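Local atomic coordinates of hypothetical protein (Nitrosomonas europaea, PDB entry 2IN3), a protein that probably acts as a thiol-disulfide oxidoreductase of the DsbA family, FrnE-like subfamily, and is thought to be a protein disulfide isomerase. Residues Pro8-Ile13 and Phe177-Glu183; Pro113-Ile118 and Leu138-Leu142; Pro78-Ala84 and Tyr123-Glu127. The contacts are given in a common frame with arbitrary orientation. Residues are numbered along the deposited sequence.

Contact 1. Residues Pro8-Ile13 and Phe177-Glu183; sequences PVLWYI and FPALVVE
Strands 9-13 and 179-183 run antiparallel, axes 4.6 Å apart at 157°: V9-E183, W11-V181 and I13-A179 are hydrogen-bonded pairs, L10-V182 and Y12-L180 non-hydrogen-bonded pairs between them. P8, lacking an NH, precedes the pairing, its CB 4.0 Å from V182 CG1. V9 N donates to E183 O (3.0 Å) and E183 N to V9 O (2.8 Å). L10 (t, p) puts CD1 3.7 Å from V182 CG2, on the face of Y12 and L180, under helix 19-35. W11 N donates to V181 O (2.7 Å) and V181 N to W11 O (3.1 Å); the indole (chi1 m), on the other face, donates from NE1 to E183 OE1 (2.9 Å). These are the central strands of a thioredoxin-fold sheet, and the cis peptide before P178 matches that family's cis-proline, here beside C21 of a probable CxxC site. Y12 (chi1 t) sets CE1 3.5 Å from P178 CB. I13 N donates to A179 O (2.8 Å), A179 N to I13 O (2.9 Å), and I13 CG2 lies 3.6 Å from F177 CE1.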
ATOM      1  N   PRO A   8      19.004   3.578   7.384  1.00 46.24           N
ATOM      2  CA  PRO A   8      17.963   2.690   7.844  1.00 45.37           C
ATOM      3  C   PRO A   8      16.824   2.698   6.835  1.00 45.12           C
ATOM      4  O   PRO A   8      16.660   3.683   6.093  1.00 45.61           O
ATOM      5  CB  PRO A   8      17.502   3.339   9.148  1.00 45.06           C
ATOM      6  CG  PRO A   8      18.682   4.103   9.620  1.00 46.04           C
ATOM      7  CD  PRO A   8      19.264   4.658   8.353  1.00 46.02           C
ATOM      8  N   VAL A   9      16.048   1.620   6.815  1.00 43.95           N
ATOM      9  CA  VAL A   9      14.937   1.498   5.886  1.00 43.70           C
ATOM     10  C   VAL A   9      13.678   1.649   6.704  1.00 43.23           C
ATOM     11  O   VAL A   9      13.552   1.066   7.791  1.00 42.65           O
ATOM     12  CB  VAL A   9      14.926   0.115   5.141  1.00 43.75           C
ATOM     13  CG1 VAL A   9      13.640  -0.054   4.322  1.00 42.82           C
ATOM     14  CG2 VAL A   9      16.152  -0.052   4.249  1.00 43.43           C
ATOM     15  N   LEU A  10      12.764   2.452   6.186  1.00 43.33           N
ATOM     16  CA  LEU A  10      11.453   2.619   6.789  1.00 42.48           C
ATOM     17  C   LEU A  10      10.502   1.888   5.846  1.00 42.56           C
ATOM     18  O   LEU A  10      10.261   2.326   4.692  1.00 42.10           O
ATOM     19  CB  LEU A  10      11.085   4.112   6.931  1.00 42.83           C
ATOM     20  CG  LEU A  10       9.662   4.384   7.488  1.00 43.62           C
ATOM     21  CD1 LEU A  10       9.496   3.879   8.922  1.00 41.43           C
ATOM     22  CD2 LEU A  10       9.271   5.877   7.403  1.00 42.92           C
ATOM     23  N   TRP A  11      10.042   0.734   6.312  1.00 41.28           N
ATOM     24  CA  TRP A  11       9.064  -0.070   5.574  1.00 42.27           C
ATOM     25  C   TRP A  11       7.629   0.423   5.782  1.00 41.99           C
ATOM     26  O   TRP A  11       7.129   0.450   6.917  1.00 41.99           O
ATOM     27  CB  TRP A  11       9.156  -1.548   5.987  1.00 41.33           C
ATOM     28  CG  TRP A  11      10.415  -2.225   5.579  1.00 43.03           C
ATOM     29  CD1 TRP A  11      11.473  -2.557   6.382  1.00 42.48           C
ATOM     30  CD2 TRP A  11      10.759  -2.664   4.257  1.00 42.17           C
ATOM     31  NE1 TRP A  11      12.459  -3.187   5.638  1.00 43.12           N
ATOM     32  CE2 TRP A  11      12.040  -3.269   4.335  1.00 43.11           C
ATOM     33  CE3 TRP A  11      10.107  -2.602   3.011  1.00 43.17           C
ATOM     34  CZ2 TRP A  11      12.696  -3.803   3.208  1.00 43.00           C
ATOM     35  CZ3 TRP A  11      10.756  -3.153   1.890  1.00 41.58           C
ATOM     36  CH2 TRP A  11      12.033  -3.734   2.004  1.00 42.90           C
ATOM     37  N   TYR A  12       6.975   0.758   4.685  1.00 41.81           N
ATOM     38  CA  TYR A  12       5.553   1.053   4.694  1.00 43.21           C
ATOM     39  C   TYR A  12       4.796  -0.225   4.333  1.00 42.42           C
ATOM     40  O   TYR A  12       4.889  -0.708   3.206  1.00 42.34           O
ATOM     41  CB  TYR A  12       5.240   2.187   3.696  1.00 43.63           C
ATOM     42  CG  TYR A  12       3.776   2.564   3.611  1.00 45.13           C
ATOM     43  CD1 TYR A  12       3.006   2.747   4.764  1.00 49.33           C
ATOM     44  CD2 TYR A  12       3.181   2.744   2.379  1.00 45.54           C
ATOM     45  CE1 TYR A  12       1.646   3.141   4.671  1.00 49.86           C
ATOM     46  CE2 TYR A  12       1.809   3.123   2.254  1.00 48.07           C
ATOM     47  CZ  TYR A  12       1.066   3.302   3.407  1.00 47.59           C
ATOM     48  OH  TYR A  12      -0.252   3.675   3.289  1.00 49.17           O
ATOM     49  N   ILE A  13       4.096  -0.790   5.320  1.00 41.49           N
ATOM     50  CA  ILE A  13       3.460  -2.082   5.153  1.00 41.66           C
ATOM     51  C   ILE A  13       1.989  -1.792   4.944  1.00 42.42           C
ATOM     52  O   ILE A  13       1.274  -1.358   5.872  1.00 42.37           O
ATOM     53  CB  ILE A  13       3.684  -3.021   6.377  1.00 41.56           C
ATOM     54  CG1 ILE A  13       5.197  -3.236   6.614  1.00 38.74           C
ATOM     55  CG2 ILE A  13       2.996  -4.345   6.150  1.00 39.03           C
ATOM     56  CD1 ILE A  13       5.561  -3.957   7.910  1.00 43.15           C
ATOM     57  N   PHE A 177      -2.960  -2.319   9.870  1.00 52.25           N
ATOM     58  CA  PHE A 177      -2.414  -1.700   8.645  1.00 50.63           C
ATOM     59  C   PHE A 177      -3.116  -0.371   8.478  1.00 48.90           C
ATOM     60  O   PHE A 177      -4.276  -0.260   8.887  1.00 49.26           O
ATOM     61  CB  PHE A 177      -2.645  -2.603   7.449  1.00 50.93           C
ATOM     62  CG  PHE A 177      -2.058  -3.967   7.640  1.00 53.17           C
ATOM     63  CD1 PHE A 177      -0.816  -4.279   7.093  1.00 51.22           C
ATOM     64  CD2 PHE A 177      -2.723  -4.920   8.448  1.00 52.27           C
ATOM     65  CE1 PHE A 177      -0.248  -5.546   7.299  1.00 52.63           C
ATOM     66  CE2 PHE A 177      -2.170  -6.186   8.675  1.00 53.89           C
ATOM     67  CZ  PHE A 177      -0.914  -6.498   8.104  1.00 53.74           C
ATOM     68  N   PRO A 178      -2.409   0.646   7.938  1.00 46.11           N
ATOM     69  CA  PRO A 178      -1.009   0.629   7.486  1.00 45.49           C
ATOM     70  C   PRO A 178      -0.053   0.445   8.679  1.00 44.13           C
ATOM     71  O   PRO A 178      -0.430   0.769   9.798  1.00 43.69           O
ATOM     72  CB  PRO A 178      -0.813   2.051   6.929  1.00 45.54           C
ATOM     73  CG  PRO A 178      -1.835   2.893   7.650  1.00 45.93           C
ATOM     74  CD  PRO A 178      -3.023   1.980   7.789  1.00 45.94           C
ATOM     75  N   ALA A 179       1.141  -0.090   8.451  1.00 43.28           N
ATOM     76  CA  ALA A 179       2.106  -0.216   9.538  1.00 43.08           C
ATOM     77  C   ALA A 179       3.410   0.356   9.051  1.00 43.57           C
ATOM     78  O   ALA A 179       3.662   0.413   7.844  1.00 44.47           O
ATOM     79  CB  ALA A 179       2.280  -1.666   9.964  1.00 43.15           C
ATOM     80  N   LEU A 180       4.228   0.804   9.994  1.00 43.65           N
ATOM     81  CA  LEU A 180       5.542   1.337   9.660  1.00 43.66           C
ATOM     82  C   LEU A 180       6.545   0.644  10.554  1.00 43.40           C
ATOM     83  O   LEU A 180       6.346   0.562  11.784  1.00 43.02           O
ATOM     84  CB  LEU A 180       5.582   2.855   9.906  1.00 43.63           C
ATOM     85  CG  LEU A 180       4.899   3.719   8.822  1.00 44.02           C
ATOM     86  CD1 LEU A 180       4.899   5.167   9.270  1.00 45.12           C
ATOM     87  CD2 LEU A 180       5.577   3.633   7.479  1.00 45.78           C
ATOM     88  N   VAL A 181       7.609   0.158   9.936  1.00 42.78           N
ATOM     89  CA  VAL A 181       8.690  -0.543  10.633  1.00 44.17           C
ATOM     90  C   VAL A 181      10.021   0.001  10.145  1.00 44.11           C
ATOM     91  O   VAL A 181      10.261   0.072   8.927  1.00 44.26           O
ATOM     92  CB  VAL A 181       8.648  -2.089  10.366  1.00 44.04           C
ATOM     93  CG1 VAL A 181       9.924  -2.772  10.913  1.00 45.16           C
ATOM     94  CG2 VAL A 181       7.423  -2.704  11.000  1.00 44.65           C
ATOM     95  N   VAL A 182      10.888   0.365  11.089  1.00 44.47           N
ATOM     96  CA  VAL A 182      12.277   0.672  10.756  1.00 45.00           C
ATOM     97  C   VAL A 182      13.157  -0.579  10.873  1.00 45.11           C
ATOM     98  O   VAL A 182      13.130  -1.302  11.869  1.00 45.49           O
ATOM     99  CB  VAL A 182      12.870   1.822  11.621  1.00 44.20           C
ATOM    100  CG1 VAL A 182      14.322   2.091  11.209  1.00 44.62           C
ATOM    101  CG2 VAL A 182      12.045   3.108  11.464  1.00 45.19           C
ATOM    102  N   GLU A 183      13.914  -0.841   9.822  1.00 45.97           N
ATOM    103  CA  GLU A 183      14.853  -1.939   9.819  1.00 47.55           C
ATOM    104  C   GLU A 183      16.226  -1.322   9.683  1.00 47.64           C
ATOM    105  O   GLU A 183      16.525  -0.618   8.705  1.00 47.35           O
ATOM    106  CB  GLU A 183      14.556  -2.892   8.659  1.00 47.88           C
ATOM    107  CG  GLU A 183      15.458  -4.096   8.616  1.00 50.93           C
ATOM    108  CD  GLU A 183      14.903  -5.211   7.755  1.00 54.13           C
ATOM    109  OE1 GLU A 183      14.496  -4.945   6.594  1.00 53.15           O
ATOM    110  OE2 GLU A 183      14.889  -6.364   8.252  1.00 55.71           O
TER

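Contact 2. Residues Pro113-Ile118 and Leu138-Leu142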
ATOM      1  N   PRO A 113       4.147   6.379  -6.190  1.00 46.66           N
ATOM      2  CA  PRO A 113       3.151   6.871  -7.173  1.00 46.34           C
ATOM      3  C   PRO A 113       2.249   5.765  -7.745  1.00 46.17           C
ATOM      4  O   PRO A 113       1.047   5.998  -7.896  1.00 46.02           O
ATOM      5  CB  PRO A 113       4.024   7.423  -8.289  1.00 46.36           C
ATOM      6  CG  PRO A 113       5.249   7.864  -7.589  1.00 48.59           C
ATOM      7  CD  PRO A 113       5.512   6.783  -6.579  1.00 45.44           C
ATOM      8  N   PHE A 114       2.804   4.583  -8.057  1.00 44.73           N
ATOM      9  CA  PHE A 114       1.974   3.477  -8.575  1.00 44.41           C
ATOM     10  C   PHE A 114       0.952   2.943  -7.543  1.00 44.53           C
ATOM     11  O   PHE A 114      -0.214   2.695  -7.870  1.00 44.70           O
ATOM     12  CB  PHE A 114       2.843   2.329  -9.079  1.00 44.78           C
ATOM     13  CG  PHE A 114       2.073   1.242  -9.788  1.00 45.19           C
ATOM     14  CD1 PHE A 114       1.501   1.477 -11.048  1.00 47.47           C
ATOM     15  CD2 PHE A 114       1.966  -0.026  -9.233  1.00 47.89           C
ATOM     16  CE1 PHE A 114       0.801   0.470 -11.714  1.00 47.81           C
ATOM     17  CE2 PHE A 114       1.257  -1.037  -9.907  1.00 47.55           C
ATOM     18  CZ  PHE A 114       0.672  -0.786 -11.127  1.00 45.11           C
ATOM     19  N   PHE A 115       1.391   2.791  -6.300  1.00 43.95           N
ATOM     20  CA  PHE A 115       0.527   2.354  -5.204  1.00 44.49           C
ATOM     21  C   PHE A 115      -0.656   3.359  -5.099  1.00 44.58           C
ATOM     22  O   PHE A 115      -1.849   2.973  -5.002  1.00 44.27           O
ATOM     23  CB  PHE A 115       1.340   2.374  -3.916  1.00 44.61           C
ATOM     24  CG  PHE A 115       0.630   1.791  -2.722  1.00 45.84           C
ATOM     25  CD1 PHE A 115       0.981   0.520  -2.282  1.00 44.07           C
ATOM     26  CD2 PHE A 115      -0.358   2.505  -2.029  1.00 46.66           C
ATOM     27  CE1 PHE A 115       0.370  -0.071  -1.178  1.00 45.95           C
ATOM     28  CE2 PHE A 115      -0.996   1.910  -0.895  1.00 46.27           C
ATOM     29  CZ  PHE A 115      -0.619   0.618  -0.491  1.00 44.91           C
ATOM     30  N   ALA A 116      -0.325   4.643  -5.090  1.00 44.29           N
ATOM     31  CA  ALA A 116      -1.360   5.704  -4.948  1.00 45.14           C
ATOM     32  C   ALA A 116      -2.301   5.683  -6.152  1.00 45.37           C
ATOM     33  O   ALA A 116      -3.501   5.815  -5.989  1.00 45.96           O
ATOM     34  CB  ALA A 116      -0.708   7.096  -4.796  1.00 45.72           C
ATOM     35  N   ALA A 117      -1.746   5.482  -7.354  1.00 45.77           N
ATOM     36  CA  ALA A 117      -2.533   5.418  -8.583  1.00 45.21           C
ATOM     37  C   ALA A 117      -3.568   4.290  -8.513  1.00 45.70           C
ATOM     38  O   ALA A 117      -4.707   4.490  -8.932  1.00 46.56           O
ATOM     39  CB  ALA A 117      -1.618   5.279  -9.844  1.00 45.40           C
ATOM     40  N   ILE A 118      -3.179   3.128  -7.976  1.00 44.89           N
ATOM     41  CA  ILE A 118      -4.094   1.992  -7.771  1.00 44.44           C
ATOM     42  C   ILE A 118      -5.215   2.368  -6.785  1.00 44.74           C
ATOM     43  O   ILE A 118      -6.388   2.154  -7.060  1.00 42.62           O
ATOM     44  CB  ILE A 118      -3.356   0.739  -7.231  1.00 45.17           C
ATOM     45  CG1 ILE A 118      -2.384   0.179  -8.308  1.00 43.48           C
ATOM     46  CG2 ILE A 118      -4.354  -0.316  -6.781  1.00 46.16           C
ATOM     47  CD1 ILE A 118      -1.436  -0.868  -7.730  1.00 45.14           C
ATOM     48  N   LEU A 138      -2.363   1.867 -15.533  1.00 43.00           N
ATOM     49  CA  LEU A 138      -1.819   2.746 -14.510  1.00 43.27           C
ATOM     50  C   LEU A 138      -0.299   2.895 -14.615  1.00 43.23           C
ATOM     51  O   LEU A 138       0.243   4.009 -14.445  1.00 44.19           O
ATOM     52  CB  LEU A 138      -2.273   2.310 -13.086  1.00 42.41           C
ATOM     53  CG  LEU A 138      -3.793   2.329 -12.854  1.00 43.47           C
ATOM     54  CD1 LEU A 138      -4.171   1.731 -11.500  1.00 44.69           C
ATOM     55  CD2 LEU A 138      -4.329   3.729 -12.948  1.00 45.27           C
ATOM     56  N   ALA A 139       0.382   1.789 -14.917  1.00 42.70           N
ATOM     57  CA  ALA A 139       1.827   1.791 -15.125  1.00 42.08           C
ATOM     58  C   ALA A 139       2.225   2.665 -16.358  1.00 41.80           C
ATOM     59  O   ALA A 139       3.163   3.470 -16.293  1.00 40.72           O
ATOM     60  CB  ALA A 139       2.340   0.354 -15.262  1.00 42.02           C
ATOM     61  N   VAL A 140       1.461   2.544 -17.434  1.00 41.37           N
ATOM     62  CA  VAL A 140       1.641   3.398 -18.627  1.00 42.88           C
ATOM     63  C   VAL A 140       1.521   4.890 -18.293  1.00 43.44           C
ATOM     64  O   VAL A 140       2.293   5.700 -18.811  1.00 42.64           O
ATOM     65  CB  VAL A 140       0.653   3.010 -19.743  1.00 42.20           C
ATOM     66  CG1 VAL A 140       0.630   4.064 -20.853  1.00 44.79           C
ATOM     67  CG2 VAL A 140       1.034   1.661 -20.319  1.00 43.90           C
ATOM     68  N   ASP A 141       0.569   5.248 -17.418  1.00 43.20           N
ATOM     69  CA  ASP A 141       0.344   6.649 -17.037  1.00 44.55           C
ATOM     70  C   ASP A 141       1.600   7.211 -16.331  1.00 44.16           C
ATOM     71  O   ASP A 141       1.872   8.420 -16.372  1.00 44.03           O
ATOM     72  CB  ASP A 141      -0.845   6.753 -16.056  1.00 45.56           C
ATOM     73  CG  ASP A 141      -2.213   6.427 -16.699  1.00 48.42           C
ATOM     74  OD1 ASP A 141      -2.373   6.571 -17.924  1.00 46.60           O
ATOM     75  OD2 ASP A 141      -3.148   6.053 -15.933  1.00 53.13           O
ATOM     76  N   LEU A 142       2.352   6.316 -15.688  1.00 43.33           N
ATOM     77  CA  LEU A 142       3.563   6.679 -14.942  1.00 43.16           C
ATOM     78  C   LEU A 142       4.863   6.505 -15.754  1.00 43.65           C
ATOM     79  O   LEU A 142       5.966   6.632 -15.218  1.00 43.81           O
ATOM     80  CB  LEU A 142       3.627   5.864 -13.659  1.00 43.80           C
ATOM     81  CG  LEU A 142       2.603   6.410 -12.660  1.00 43.27           C
ATOM     82  CD1 LEU A 142       2.428   5.399 -11.554  1.00 45.40           C
ATOM     83  CD2 LEU A 142       3.070   7.738 -12.112  1.00 42.35           C
TER
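Residues 113-118 form part of helix 111-123, and 138-142 begins in helix 132-141 and runs into the turn at L142. The backbones approach most closely at A117 and L138, whose CA atoms are 6.5 Å apart, and at F114 and A139, 6.8 Å apart. Within the first helix A117 N bonds P113 O (2.9 Å) and I118 N bonds F114 O (3.0 Å). Around L142 the backbone bonds are weak, L142 N lying 3.0 Å from A139 O and 3.4 Å from L138 O.

P113, F114 and A117 lie along one side of their helix, spaced so that two leucines can reach between them. L142 brings CD1 to 3.6 Å from F114 CA and 4.4 Å from A117 CB, and both its methyls lie against P113, CD1 3.8 Å from P113 C and CD2 4.0 Å from P113 CB. L138, in the m, t rotamer, extends CD1 to 3.7 Å from I118 CA, with A117 CB 4.4 Å from its CD2. The small methyl of A117 points toward the second segment and lets the backbones come this close. F114 (chi1 t) carries its ring down to the other helix: CE1 is 3.8 Å from L138 CB and 3.9 Å from A139 CB, where alanine again allows close approach. F114 also touches V103, and I118 touches A96 and V100, of helix 94-106.

No hydrogen bond crosses between the two segments. Leucines pack against proline, phenylalanine and isoleucine, with alanines where the backbones come close, so the hydrophobic effect and shape fit, rather than directed polar bonds, hold this partly buried contact between two helices of the all-helical part inserted into the thioredoxin fold.

Contact 3. Residues Pro78-Ala84 and Tyr123-Glu127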
ATOM      1  N   PRO A  78     -10.822  11.025  -0.942  1.00 47.51           N
ATOM      2  CA  PRO A  78     -12.093  10.829  -1.663  1.00 47.63           C
ATOM      3  C   PRO A  78     -12.470   9.337  -1.840  1.00 47.22           C
ATOM      4  O   PRO A  78     -11.597   8.472  -1.952  1.00 46.78           O
ATOM      5  CB  PRO A  78     -11.814  11.488  -3.024  1.00 47.25           C
ATOM      6  CG  PRO A  78     -10.303  11.275  -3.214  1.00 47.58           C
ATOM      7  CD  PRO A  78      -9.717  11.427  -1.845  1.00 47.84           C
ATOM      8  N   PHE A  79     -13.778   9.070  -1.877  1.00 46.78           N
ATOM      9  CA  PHE A  79     -14.325   7.755  -2.239  1.00 46.63           C
ATOM     10  C   PHE A  79     -15.574   8.016  -3.068  1.00 46.20           C
ATOM     11  O   PHE A  79     -16.277   8.977  -2.817  1.00 45.82           O
ATOM     12  CB  PHE A  79     -14.769   6.954  -0.994  1.00 46.04           C
ATOM     13  CG  PHE A  79     -13.644   6.574  -0.049  1.00 47.72           C
ATOM     14  CD1 PHE A  79     -13.115   5.280  -0.064  1.00 45.83           C
ATOM     15  CD2 PHE A  79     -13.179   7.483   0.896  1.00 45.24           C
ATOM     16  CE1 PHE A  79     -12.124   4.894   0.827  1.00 46.97           C
ATOM     17  CE2 PHE A  79     -12.155   7.129   1.782  1.00 46.49           C
ATOM     18  CZ  PHE A  79     -11.618   5.849   1.748  1.00 45.31           C
ATOM     19  N   THR A  80     -15.836   7.160  -4.051  1.00 45.74           N
ATOM     20  CA  THR A  80     -17.098   7.180  -4.792  1.00 45.69           C
ATOM     21  C   THR A  80     -18.007   6.133  -4.193  1.00 45.59           C
ATOM     22  O   THR A  80     -17.749   4.938  -4.295  1.00 44.86           O
ATOM     23  CB  THR A  80     -16.887   6.912  -6.280  1.00 45.66           C
ATOM     24  OG1 THR A  80     -15.873   7.793  -6.751  1.00 45.38           O
ATOM     25  CG2 THR A  80     -18.177   7.165  -7.062  1.00 45.45           C
ATOM     26  N   PHE A  81     -19.038   6.600  -3.495  1.00 45.49           N
ATOM     27  CA  PHE A  81     -19.878   5.709  -2.729  1.00 45.82           C
ATOM     28  C   PHE A  81     -20.995   5.160  -3.589  1.00 46.68           C
ATOM     29  O   PHE A  81     -21.468   4.050  -3.352  1.00 47.12           O
ATOM     30  CB  PHE A  81     -20.446   6.428  -1.496  1.00 45.33           C
ATOM     31  CG  PHE A  81     -19.433   6.652  -0.433  1.00 44.11           C
ATOM     32  CD1 PHE A  81     -19.020   5.619   0.371  1.00 44.90           C
ATOM     33  CD2 PHE A  81     -18.855   7.903  -0.255  1.00 44.33           C
ATOM     34  CE1 PHE A  81     -18.063   5.830   1.357  1.00 45.55           C
ATOM     35  CE2 PHE A  81     -17.896   8.111   0.730  1.00 44.22           C
ATOM     36  CZ  PHE A  81     -17.500   7.076   1.526  1.00 45.63           C
ATOM     37  N   GLU A  82     -21.411   5.939  -4.586  1.00 47.25           N
ATOM     38  CA  GLU A  82     -22.504   5.538  -5.477  1.00 48.14           C
ATOM     39  C   GLU A  82     -22.097   4.264  -6.228  1.00 47.59           C
ATOM     40  O   GLU A  82     -21.057   4.228  -6.883  1.00 47.57           O
ATOM     41  CB  GLU A  82     -22.836   6.659  -6.467  1.00 48.64           C
ATOM     42  CG  GLU A  82     -23.477   7.913  -5.858  1.00 52.87           C
ATOM     43  CD  GLU A  82     -22.507   8.739  -5.000  1.00 57.59           C
ATOM     44  OE1 GLU A  82     -21.260   8.680  -5.230  1.00 56.32           O
ATOM     45  OE2 GLU A  82     -23.008   9.448  -4.089  1.00 58.76           O
ATOM     46  N   ASN A  83     -22.926   3.228  -6.108  1.00 47.30           N
ATOM     47  CA  ASN A  83     -22.654   1.889  -6.655  1.00 47.87           C
ATOM     48  C   ASN A  83     -21.320   1.232  -6.272  1.00 47.23           C
ATOM     49  O   ASN A  83     -20.838   0.358  -6.987  1.00 47.77           O
ATOM     50  CB  ASN A  83     -22.897   1.845  -8.166  1.00 48.04           C
ATOM     51  CG  ASN A  83     -24.344   2.149  -8.516  1.00 50.65           C
ATOM     52  OD1 ASN A  83     -24.727   3.309  -8.662  1.00 53.86           O
ATOM     53  ND2 ASN A  83     -25.163   1.107  -8.632  1.00 52.43           N
ATOM     54  N   ALA A  84     -20.751   1.649  -5.140  1.00 46.95           N
ATOM     55  CA  ALA A  84     -19.554   1.021  -4.556  1.00 46.39           C
ATOM     56  C   ALA A  84     -19.728  -0.482  -4.358  1.00 46.83           C
ATOM     57  O   ALA A  84     -20.822  -0.964  -4.002  1.00 45.45           O
ATOM     58  CB  ALA A  84     -19.195   1.681  -3.221  1.00 46.57           C
ATOM     59  N   TYR A 123     -10.757   3.387  -5.278  1.00 45.18           N
ATOM     60  CA  TYR A 123     -11.707   4.087  -4.396  1.00 45.98           C
ATOM     61  C   TYR A 123     -12.533   5.161  -5.090  1.00 46.19           C
ATOM     62  O   TYR A 123     -13.728   5.339  -4.783  1.00 46.28           O
ATOM     63  CB  TYR A 123     -11.002   4.640  -3.166  1.00 45.57           C
ATOM     64  CG  TYR A 123     -10.494   3.530  -2.271  1.00 45.75           C
ATOM     65  CD1 TYR A 123     -11.387   2.614  -1.706  1.00 46.44           C
ATOM     66  CD2 TYR A 123      -9.130   3.378  -2.000  1.00 46.32           C
ATOM     67  CE1 TYR A 123     -10.941   1.577  -0.893  1.00 45.72           C
ATOM     68  CE2 TYR A 123      -8.665   2.318  -1.182  1.00 44.66           C
ATOM     69  CZ  TYR A 123      -9.604   1.451  -0.622  1.00 44.46           C
ATOM     70  OH  TYR A 123      -9.199   0.413   0.149  1.00 44.62           O
ATOM     71  N   VAL A 124     -11.921   5.849  -6.049  1.00 45.55           N
ATOM     72  CA  VAL A 124     -12.596   6.929  -6.764  1.00 45.39           C
ATOM     73  C   VAL A 124     -13.069   6.429  -8.112  1.00 45.33           C
ATOM     74  O   VAL A 124     -14.238   6.590  -8.455  1.00 44.79           O
ATOM     75  CB  VAL A 124     -11.669   8.168  -6.914  1.00 45.81           C
ATOM     76  CG1 VAL A 124     -12.379   9.340  -7.640  1.00 46.39           C
ATOM     77  CG2 VAL A 124     -11.143   8.603  -5.519  1.00 46.29           C
ATOM     78  N   GLY A 125     -12.168   5.800  -8.862  1.00 44.85           N
ATOM     79  CA  GLY A 125     -12.478   5.376 -10.226  1.00 45.70           C
ATOM     80  C   GLY A 125     -13.434   4.192 -10.270  1.00 46.19           C
ATOM     81  O   GLY A 125     -14.064   3.945 -11.295  1.00 46.42           O
ATOM     82  N   GLN A 126     -13.528   3.450  -9.156  1.00 46.57           N
ATOM     83  CA  GLN A 126     -14.307   2.199  -9.085  1.00 47.06           C
ATOM     84  C   GLN A 126     -13.801   1.164 -10.079  1.00 47.81           C
ATOM     85  O   GLN A 126     -14.586   0.389 -10.662  1.00 47.95           O
ATOM     86  CB  GLN A 126     -15.801   2.477  -9.283  1.00 46.95           C
ATOM     87  CG  GLN A 126     -16.335   3.455  -8.271  1.00 45.59           C
ATOM     88  CD  GLN A 126     -17.831   3.510  -8.217  1.00 45.09           C
ATOM     89  OE1 GLN A 126     -18.483   3.661  -9.236  1.00 44.68           O
ATOM     90  NE2 GLN A 126     -18.387   3.402  -7.020  1.00 45.41           N
ATOM     91  N   GLU A 127     -12.496   1.178 -10.318  1.00 47.86           N
ATOM     92  CA  GLU A 127     -11.922   0.284 -11.299  1.00 49.11           C
ATOM     93  C   GLU A 127     -11.547  -1.015 -10.605  1.00 49.06           C
ATOM     94  O   GLU A 127     -11.245  -1.014  -9.408  1.00 48.19           O
ATOM     95  CB  GLU A 127     -10.706   0.910 -11.952  1.00 49.59           C
ATOM     96  CG  GLU A 127     -11.004   2.222 -12.620  1.00 52.26           C
ATOM     97  CD  GLU A 127      -9.827   2.754 -13.404  1.00 56.98           C
ATOM     98  OE1 GLU A 127      -8.866   2.003 -13.641  1.00 59.86           O
ATOM     99  OE2 GLU A 127      -9.855   3.938 -13.773  1.00 61.28           O
TER
HETATM  100  O   HOH W   1     -15.543   3.341  -5.071  1.00 45.43           O
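F79 turns the edge of its ring toward the face of Y123 in an offset edge-to-face pair, with centroids 5.1 Å apart, planes at 65° and F79 CE1 3.5 Å from Y123 CD1. Beside it, P78 CG packs 3.6 Å from V124 CG2, a compact proline ring against a branched side chain. T80 carries much of the polar pairing: its N donates to Y123 O (2.9 Å) and its OG1 to V124 O (2.7 Å), so a short hydroxyl side chain meets a main-chain carbonyl. Water 1 joins T80 O (2.8 Å) to Y123 O (2.7 Å), donating to both. Q126, with positive phi just beyond the helix, has a side chain long enough to bring NE2 to E82 O (2.8 Å) and, weakly, to T80 O (3.2 Å). E82 and N83 are the corner residues of a type II turn from F81 to A84, closed by A84 N to F81 O (3.1 Å); N83 tolerates the positive phi required there. W22 and W68 extend the aromatic cluster around F79 and Y123. A loop after helix 58-75 thus packs on the chain leaving helix 111-123, in the helical part of a DsbA-like fold, near the probable CxxC site that begins helix 19-35.

How the contacts relate
Contact 1 belongs to the sheet core, whereas contact 2 is partly buried between helices and contact 3 lies farthest out, about 18 Å from the chain's centre to its own. Contacts 2 and 3 share helix 111-123: residues 113-118 lie within it and 123-127 leads out of it, and their centres are about 17 Å apart. The chemistry changes accordingly. Regular backbone bonding dominates in the strands, apolar packing without any hydrogen bond across joins the helices, and the loops use a mixture of aromatic packing, side-chain-to-carbonyl bonds and a bridging water. The segments of contacts 2 and 3 fall between the two strands of contact 1 in sequence, as expected for a helical insertion in a thioredoxin fold.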